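Local coordinates for iron-regulated ABC transporter siderophore-binding protein SirA (Staphylococcus aureus subsp. aureus, PDB 3MWF), which binds the siderophore staphyloferrin B with its iron and probably delivers it to an ABC transporter for iron uptake, at residues T26-A31 / D111-F116; G69-P74 / K91-K96. All coordinates share one frame; numbering follows the deposited sequence.

Contact 1: residues T26-A31 / D111-F116. With SE8 (5-[(2-{[(3S)-5-{[(2S)-2-amino-2-carboxyethyl]amino}-3-carboxy-3-hydroxy-5-oxopentanoyl]amino}ethyl)amino]-2,5-dioxopentanoic acid), chain C.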
loop_
_atom_site.group_PDB
_atom_site.type_symbol
_atom_site.label_atom_id
_atom_site.label_comp_id
_atom_site.label_asym_id
_atom_site.label_seq_id
_atom_site.Cartn_x
_atom_site.Cartn_y
_atom_site.Cartn_z
ATOM N N THR A 26 12.354 -8.175 -6.585
ATOM C CA THR A 26 11.387 -7.615 -5.634
ATOM C C THR A 26 10.140 -8.461 -5.610
ATOM O O THR A 26 9.508 -8.684 -6.652
ATOM C CB THR A 26 11.071 -6.138 -5.977
ATOM O OG1 THR A 26 10.810 -6.016 -7.390
ATOM C CG2 THR A 26 12.229 -5.253 -5.593
ATOM N N LEU A 27 9.768 -8.934 -4.414
ATOM C CA LEU A 27 8.673 -9.912 -4.252
ATOM C C LEU A 27 7.369 -9.346 -3.708
ATOM O O LEU A 27 6.469 -10.102 -3.380
ATOM C CB LEU A 27 9.127 -11.077 -3.357
ATOM C CG LEU A 27 10.345 -11.836 -3.922
ATOM C CD1 LEU A 27 10.663 -13.017 -3.018
ATOM C CD2 LEU A 27 10.079 -12.341 -5.333
ATOM N N TYR A 28 7.281 -8.021 -3.596
ATOM C CA TYR A 28 5.962 -7.413 -3.437
ATOM C C TYR A 28 5.879 -6.085 -4.177
ATOM O O TYR A 28 6.898 -5.468 -4.439
ATOM C CB TYR A 28 5.581 -7.271 -1.957
ATOM C CG TYR A 28 6.483 -6.475 -1.064
ATOM C CD1 TYR A 28 7.544 -7.099 -0.386
ATOM C CD2 TYR A 28 6.212 -5.129 -0.780
ATOM C CE1 TYR A 28 8.339 -6.373 0.518
ATOM C CE2 TYR A 28 7.013 -4.395 0.101
ATOM C CZ TYR A 28 8.046 -5.037 0.772
ATOM O OH TYR A 28 8.842 -4.351 1.661
ATOM N N GLN A 29 4.654 -5.651 -4.499
ATOM C CA GLN A 29 4.476 -4.476 -5.363
ATOM C C GLN A 29 5.270 -3.271 -4.878
ATOM O O GLN A 29 5.911 -2.583 -5.665
ATOM C CB GLN A 29 2.987 -4.083 -5.379
ATOM C CG GLN A 29 2.006 -5.256 -5.561
ATOM C CD GLN A 29 2.155 -5.943 -6.902
ATOM O OE1 GLN A 29 2.186 -5.289 -7.936
ATOM N NE2 GLN A 29 2.262 -7.281 -6.887
ATOM N N GLY A 30 5.192 -2.978 -3.579
ATOM C CA GLY A 30 5.809 -1.758 -3.052
ATOM C C GLY A 30 7.321 -1.798 -3.142
ATOM O O GLY A 30 7.939 -0.769 -3.305
ATOM N N ALA A 31 7.899 -2.992 -3.011
ATOM C CA ALA A 31 9.346 -3.170 -3.107
ATOM C C ALA A 31 9.776 -2.858 -4.539
ATOM O O ALA A 31 10.788 -2.194 -4.772
ATOM C CB ALA A 31 9.728 -4.600 -2.712
ATOM N N ASP A 111 8.108 -6.739 7.505
ATOM C CA ASP A 111 7.004 -7.505 8.079
ATOM C C ASP A 111 5.850 -7.639 7.068
ATOM O O ASP A 111 5.284 -8.724 6.877
ATOM C CB ASP A 111 6.464 -6.774 9.297
ATOM C CG ASP A 111 7.267 -7.031 10.563
ATOM O OD1 ASP A 111 7.910 -8.098 10.701
ATOM O OD2 ASP A 111 7.181 -6.169 11.471
ATOM N N THR A 112 5.475 -6.520 6.457
ATOM C CA THR A 112 4.363 -6.574 5.500
ATOM C C THR A 112 4.680 -5.794 4.237
ATOM O O THR A 112 5.816 -5.426 3.994
ATOM C CB THR A 112 3.016 -6.116 6.106
ATOM O OG1 THR A 112 1.884 -6.440 5.222
ATOM C CG2 THR A 112 3.098 -4.639 6.406
ATOM N N VAL A 113 3.641 -5.559 3.443
ATOM C CA VAL A 113 3.863 -5.088 2.083
ATOM C C VAL A 113 3.525 -3.615 1.906
ATOM O O VAL A 113 3.797 -3.063 0.847
ATOM C CB VAL A 113 3.061 -5.929 1.042
ATOM C CG1 VAL A 113 3.468 -7.408 1.118
ATOM C CG2 VAL A 113 1.517 -5.738 1.238
ATOM N N PHE A 114 2.859 -3.026 2.898
ATOM C CA PHE A 114 2.261 -1.688 2.676
ATOM C C PHE A 114 2.934 -0.556 3.445
ATOM O O PHE A 114 2.554 0.632 3.261
ATOM C CB PHE A 114 0.737 -1.698 2.953
ATOM C CG PHE A 114 0.375 -2.172 4.332
ATOM C CD1 PHE A 114 0.598 -1.348 5.459
ATOM C CD2 PHE A 114 -0.179 -3.435 4.516
ATOM C CE1 PHE A 114 0.281 -1.815 6.752
ATOM C CE2 PHE A 114 -0.525 -3.912 5.770
ATOM C CZ PHE A 114 -0.304 -3.090 6.916
ATOM N N LYS A 115 3.908 -0.900 4.299
ATOM C CA LYS A 115 4.604 0.156 5.080
ATOM C C LYS A 115 5.771 0.690 4.256
ATOM O O LYS A 115 6.947 0.309 4.458
ATOM C CB LYS A 115 5.046 -0.358 6.456
ATOM C CG LYS A 115 3.866 -0.788 7.360
ATOM C CD LYS A 115 4.384 -1.436 8.664
ATOM C CE LYS A 115 3.219 -1.905 9.573
ATOM N NZ LYS A 115 2.677 -0.793 10.395
ATOM N N PHE A 116 5.430 1.558 3.300
ATOM C CA PHE A 116 6.373 1.927 2.242
ATOM C C PHE A 116 7.585 2.679 2.817
ATOM O O PHE A 116 8.664 2.651 2.227
ATOM C CB PHE A 116 5.661 2.722 1.145
ATOM C CG PHE A 116 5.331 4.137 1.559
ATOM C CD1 PHE A 116 4.146 4.422 2.232
ATOM C CD2 PHE A 116 6.238 5.170 1.297
ATOM C CE1 PHE A 116 3.846 5.725 2.643
ATOM C CE2 PHE A 116 5.959 6.481 1.713
ATOM C CZ PHE A 116 4.749 6.754 2.386
HETATM C C1 SE8 C . -4.128 -11.607 -1.802
HETATM C C2 SE8 C . -5.382 -10.930 -2.279
HETATM C C3 SE8 C . -5.091 -10.030 -3.469
HETATM N N4 SE8 C . -4.241 -8.894 -3.128
HETATM C C5 SE8 C . -4.742 -7.721 -2.798
HETATM C C6 SE8 C . -3.766 -6.680 -2.307
HETATM C C7 SE8 C . -3.482 -6.860 -0.815
HETATM C C8 SE8 C . -2.356 -5.887 -0.423
HETATM C C9 SE8 C . -2.104 -5.784 1.079
HETATM N N10 SE8 C . -2.252 -6.885 1.814
HETATM C C11 SE8 C . -1.985 -6.813 3.233
HETATM C C12 SE8 C . -0.850 -7.746 3.619
HETATM N N13 SE8 C . -0.846 -8.046 5.044
HETATM C C14 SE8 C . -1.618 -9.012 5.627
HETATM C C15 SE8 C . -2.213 -10.098 4.781
HETATM C C16 SE8 C . -3.428 -9.427 4.191
HETATM C C17 SE8 C . -3.829 -9.883 2.823
HETATM C C18 SE8 C . -5.206 -10.343 2.748
HETATM O O19 SE8 C . -3.664 -12.556 -2.486
HETATM O O20 SE8 C . -3.629 -11.233 -0.721
HETATM N N21 SE8 C . -5.961 -10.154 -1.165
HETATM O O22 SE8 C . -5.923 -7.441 -2.860
HETATM C C23 SE8 C . -4.750 -6.635 -0.010
HETATM O O24 SE8 C . -5.166 -5.464 0.172
HETATM O O25 SE8 C . -5.358 -7.620 0.479
HETATM O O26 SE8 C . -3.100 -8.228 -0.582
HETATM O O27 SE8 C . -1.760 -4.710 1.561
HETATM O O28 SE8 C . -1.875 -9.018 6.817
HETATM O O29 SE8 C . -3.114 -9.745 1.825
HETATM O O30 SE8 C . -5.778 -10.282 1.665
HETATM O O31 SE8 C . -5.793 -10.746 3.784
HETATM O O HOH W 1 3.230 -3.847 -1.748
#
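Tyr28 lays its ring against Val113, and this pair makes up most of the buried interface. CB of the valine sits 3.7 Å from Tyr28 CD2, while its CG1 methyl lies alongside the root of the tyrosine, 3.7 Å from Tyr28 CB. The backbone joins in: Val113 CA stands 4.1 Å from the ring centroid, 30° off the normal, an off-centre CH-pi contact. Thr112 adds its carbonyl, with Thr112 O approaching the ring obliquely, 3.9 Å from Tyr28 CZ. On the face opposite Val113, the Ala31 CB methyl lies over the ring centre. Tyr28 is the N-cap residue of helix 29-37, and its chi1 of 58° holds CG between its own N and carbonyl carbon, folding the ring over that first turn. Its hydroxyl reaches beyond the contact to hydrogen bonds with Thr110 and Thr119.

Val113 is two-sided. With chi1 at -59°, CG1 faces the tyrosine and CG2 turns to staphyloferrin B, 3.4 Å from SE8 O27. Phe114 meets that same oxygen with the edge of its ring, CD2 lying 3.6 Å from SE8 O27. The CG2 methyl of Thr112 sits over the centre of one face of the Phe114 ring.

No direct hydrogen bond joins the two segments. A water bridges them instead, accepting from Gly30 N at 2.8 Å and donating to Val113 O at 2.8 Å, so an amide in the first turn of helix 29-37 and a buried carbonyl share one partner.

Packing and one water thus couple the start of helix 29-37 to the 111-116 loop. The chemistry implies a pocket wall backed by tyrosine, which presents mainly apolar groups to the siderophore around O27 and leaves charged recognition to other residues.

Contact 2: residues G69-P74 / K91-K96; sequences GQEPAP and KVRNEK. With SE8 (5-[(2-{[(3S)-5-{[(2S)-2-amino-2-carboxyethyl]amino}-3-carboxy-3-hydroxy-5-oxopentanoyl]amino}ethyl)amino]-2,5-dioxopentanoic acid), chain C.
Arg93 and Glu71 form the salt bridge at the centre of this contact. Arg93 NE donates to Glu71 OE2 at 2.8 Å, using the anti lone pair of the oxygen, which lies 17° out of the guanidinium plane; NH2 adds a weak bond to the same oxygen. Both donors use OE2, with the carboxylate and guanidinium planes 61° apart, while OE1 is engaged by Gln29.

Toward the siderophore, Arg93 NH2 donates to SE8 O26 at 2.7 Å and NH1 to SE8 O29 at 3.0 Å, with a weaker bond to O20. The chain bends at chi2 (-58°), and its CG and CD pass over Glu71 CG on the way to the ligand.

Waters make further bridges. One links Glu71 OE2 to Arg93 NH2, and another ties the carbonyls Pro72 O and Arg93 O, donating to each at 2.8 Å.

Van der Waals packing is slight: Pro74 CG rests 3.8 Å from Asn94 ND2, Val92 CG2 touches SE8 C15 and Pro72 CG meets SE8 O19. Asn94 OD1 accepts from Ser90 N.

Glu71 thus looks like a second-shell residue that, together with the ligand, holds the guanidinium in place, and its charge probably offsets the arginine's beside the anionic, iron-loaded siderophore.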
loop_
_atom_site.group_PDB
_atom_site.type_symbol
_atom_site.label_atom_id
_atom_site.label_comp_id
_atom_site.label_asym_id
_atom_site.label_seq_id
_atom_site.Cartn_x
_atom_site.Cartn_y
_atom_site.Cartn_z
ATOM N N GLY A 69 6.461 -14.444 -11.134
ATOM C CA GLY A 69 5.248 -15.115 -10.682
ATOM C C GLY A 69 4.340 -14.209 -9.864
ATOM O O GLY A 69 4.531 -12.999 -9.828
ATOM N N GLN A 70 3.378 -14.818 -9.187
ATOM C CA GLN A 70 2.329 -14.094 -8.460
ATOM C C GLN A 70 2.772 -13.822 -7.028
ATOM O O GLN A 70 3.386 -14.672 -6.373
ATOM C CB GLN A 70 1.015 -14.884 -8.478
ATOM C CG GLN A 70 0.518 -15.195 -9.893
ATOM C CD GLN A 70 -0.882 -15.810 -9.947
ATOM O OE1 GLN A 70 -1.507 -15.849 -11.010
ATOM N NE2 GLN A 70 -1.367 -16.308 -8.813
ATOM N N GLU A 71 2.457 -12.631 -6.534
ATOM C CA GLU A 71 2.900 -12.244 -5.188
ATOM C C GLU A 71 2.591 -13.255 -4.062
ATOM O O GLU A 71 3.406 -13.439 -3.174
ATOM C CB GLU A 71 2.409 -10.830 -4.858
ATOM C CG GLU A 71 2.912 -10.322 -3.487
ATOM C CD GLU A 71 2.676 -8.849 -3.277
ATOM O OE1 GLU A 71 2.907 -8.049 -4.230
ATOM O OE2 GLU A 71 2.322 -8.510 -2.112
ATOM N N PRO A 72 1.416 -13.918 -4.096
ATOM C CA PRO A 72 1.178 -14.901 -3.026
ATOM C C PRO A 72 2.084 -16.137 -3.069
ATOM O O PRO A 72 2.171 -16.855 -2.070
ATOM C CB PRO A 72 -0.256 -15.342 -3.284
ATOM C CG PRO A 72 -0.886 -14.122 -3.908
ATOM C CD PRO A 72 0.175 -13.631 -4.839
ATOM N N ALA A 73 2.724 -16.402 -4.205
ATOM C CA ALA A 73 3.564 -17.614 -4.353
ATOM C C ALA A 73 4.495 -17.511 -5.534
ATOM O O ALA A 73 4.262 -18.140 -6.591
ATOM C CB ALA A 73 2.682 -18.877 -4.461
ATOM N N PRO A 74 5.563 -16.723 -5.380
ATOM C CA PRO A 74 6.498 -16.518 -6.494
ATOM C C PRO A 74 7.253 -17.798 -6.857
ATOM O O PRO A 74 7.353 -18.731 -6.045
ATOM C CB PRO A 74 7.465 -15.464 -5.951
ATOM C CG PRO A 74 7.376 -15.596 -4.470
ATOM C CD PRO A 74 5.908 -15.864 -4.231
ATOM N N LYS A 91 7.527 -10.939 5.297
ATOM C CA LYS A 91 7.106 -12.046 6.152
ATOM C C LYS A 91 5.691 -12.456 5.749
ATOM O O LYS A 91 5.380 -13.638 5.613
ATOM C CB LYS A 91 7.204 -11.637 7.636
ATOM C CG LYS A 91 6.913 -12.745 8.656
ATOM C CD LYS A 91 7.636 -12.387 9.954
ATOM C CE LYS A 91 6.709 -12.366 11.170
ATOM N NZ LYS A 91 6.285 -13.747 11.599
ATOM N N VAL A 92 4.824 -11.472 5.488
ATOM C CA VAL A 92 3.461 -11.838 5.164
ATOM C C VAL A 92 3.333 -12.763 3.926
ATOM O O VAL A 92 2.557 -13.724 3.942
ATOM C CB VAL A 92 2.526 -10.608 5.104
ATOM C CG1 VAL A 92 2.893 -9.688 3.955
ATOM C CG2 VAL A 92 1.098 -11.096 5.004
ATOM N N ARG A 93 4.093 -12.497 2.869
ATOM C CA ARG A 93 3.995 -13.343 1.683
ATOM C C ARG A 93 4.919 -14.553 1.729
ATOM O O ARG A 93 4.548 -15.623 1.258
ATOM C CB ARG A 93 4.336 -12.563 0.415
ATOM C CG ARG A 93 3.514 -11.273 0.192
ATOM C CD ARG A 93 2.049 -11.541 0.149
ATOM N NE ARG A 93 1.370 -10.301 -0.207
ATOM C CZ ARG A 93 0.081 -10.075 -0.005
ATOM N NH1 ARG A 93 -0.679 -10.993 0.578
ATOM N NH2 ARG A 93 -0.445 -8.915 -0.393
ATOM N N ASN A 94 6.111 -14.363 2.286
ATOM C CA ASN A 94 7.193 -15.316 2.000
ATOM C C ASN A 94 7.788 -15.979 3.235
ATOM O O ASN A 94 8.831 -16.626 3.127
ATOM C CB ASN A 94 8.347 -14.634 1.244
ATOM C CG ASN A 94 7.871 -13.742 0.088
ATOM O OD1 ASN A 94 8.151 -12.539 0.075
ATOM N ND2 ASN A 94 7.192 -14.341 -0.904
ATOM N N GLU A 95 7.136 -15.876 4.392
ATOM C CA GLU A 95 7.789 -16.412 5.609
ATOM C C GLU A 95 8.196 -17.871 5.408
ATOM O O GLU A 95 9.306 -18.253 5.788
ATOM C CB GLU A 95 6.880 -16.314 6.833
ATOM C CG GLU A 95 7.573 -16.810 8.117
ATOM C CD GLU A 95 6.774 -16.501 9.360
ATOM O OE1 GLU A 95 5.634 -16.004 9.224
ATOM O OE2 GLU A 95 7.279 -16.761 10.474
ATOM N N LYS A 96 7.304 -18.661 4.798
ATOM C CA LYS A 96 7.513 -20.107 4.694
ATOM C C LYS A 96 8.608 -20.512 3.698
ATOM O O LYS A 96 9.133 -21.619 3.782
ATOM C CB LYS A 96 6.184 -20.826 4.403
ATOM C CG LYS A 96 5.238 -20.886 5.611
ATOM C CD LYS A 96 4.066 -21.841 5.350
ATOM C CE LYS A 96 3.423 -22.345 6.648
ATOM N NZ LYS A 96 2.694 -21.261 7.394
HETATM C C1 SE8 C . -4.128 -11.607 -1.802
HETATM C C2 SE8 C . -5.382 -10.930 -2.279
HETATM C C3 SE8 C . -5.091 -10.030 -3.469
HETATM N N4 SE8 C . -4.241 -8.894 -3.128
HETATM C C5 SE8 C . -4.742 -7.721 -2.798
HETATM C C6 SE8 C . -3.766 -6.680 -2.307
HETATM C C7 SE8 C . -3.482 -6.860 -0.815
HETATM C C8 SE8 C . -2.356 -5.887 -0.423
HETATM C C9 SE8 C . -2.104 -5.784 1.079
HETATM N N10 SE8 C . -2.252 -6.885 1.814
HETATM C C11 SE8 C . -1.985 -6.813 3.233
HETATM C C12 SE8 C . -0.850 -7.746 3.619
HETATM N N13 SE8 C . -0.846 -8.046 5.044
HETATM C C14 SE8 C . -1.618 -9.012 5.627
HETATM C C15 SE8 C . -2.213 -10.098 4.781
HETATM C C16 SE8 C . -3.428 -9.427 4.191
HETATM C C17 SE8 C . -3.829 -9.883 2.823
HETATM C C18 SE8 C . -5.206 -10.343 2.748
HETATM O O19 SE8 C . -3.664 -12.556 -2.486
HETATM O O20 SE8 C . -3.629 -11.233 -0.721
HETATM N N21 SE8 C . -5.961 -10.154 -1.165
HETATM O O22 SE8 C . -5.923 -7.441 -2.860
HETATM C C23 SE8 C . -4.750 -6.635 -0.010
HETATM O O24 SE8 C . -5.166 -5.464 0.172
HETATM O O25 SE8 C . -5.358 -7.620 0.479
HETATM O O26 SE8 C . -3.100 -8.228 -0.582
HETATM O O27 SE8 C . -1.760 -4.710 1.561
HETATM O O28 SE8 C . -1.875 -9.018 6.817
HETATM O O29 SE8 C . -3.114 -9.745 1.825
HETATM O O30 SE8 C . -5.778 -10.282 1.665
HETATM O O31 SE8 C . -5.793 -10.746 3.784
HETATM O O HOH W 2 0.526 -6.498 -2.241
HETATM O O HOH W 3 6.036 -12.765 -3.007
HETATM O O HOH W 4 1.884 -15.794 0.540
#

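Strand 24-26 comes first and leads into helix 29-37, where contact 1 begins; its partner arrives some 80 residues later, after strand 107-110. Contact 2 closes a much shorter loop within that span, joining the turn between strands 66-70 and 73-74 to helix 91-94 just past strand 86-90, so the two loops nest without crossing. Together they tie loops, the start of helix 29-37 and the short helix 91-94 at the end of the mixed six-stranded sheet that faces staphyloferrin B. The contacts also touch directly, through the Gln29-Glu71 pair and where Asp111 O lies 3.1 Å from Val92 N, a probable hydrogen bond.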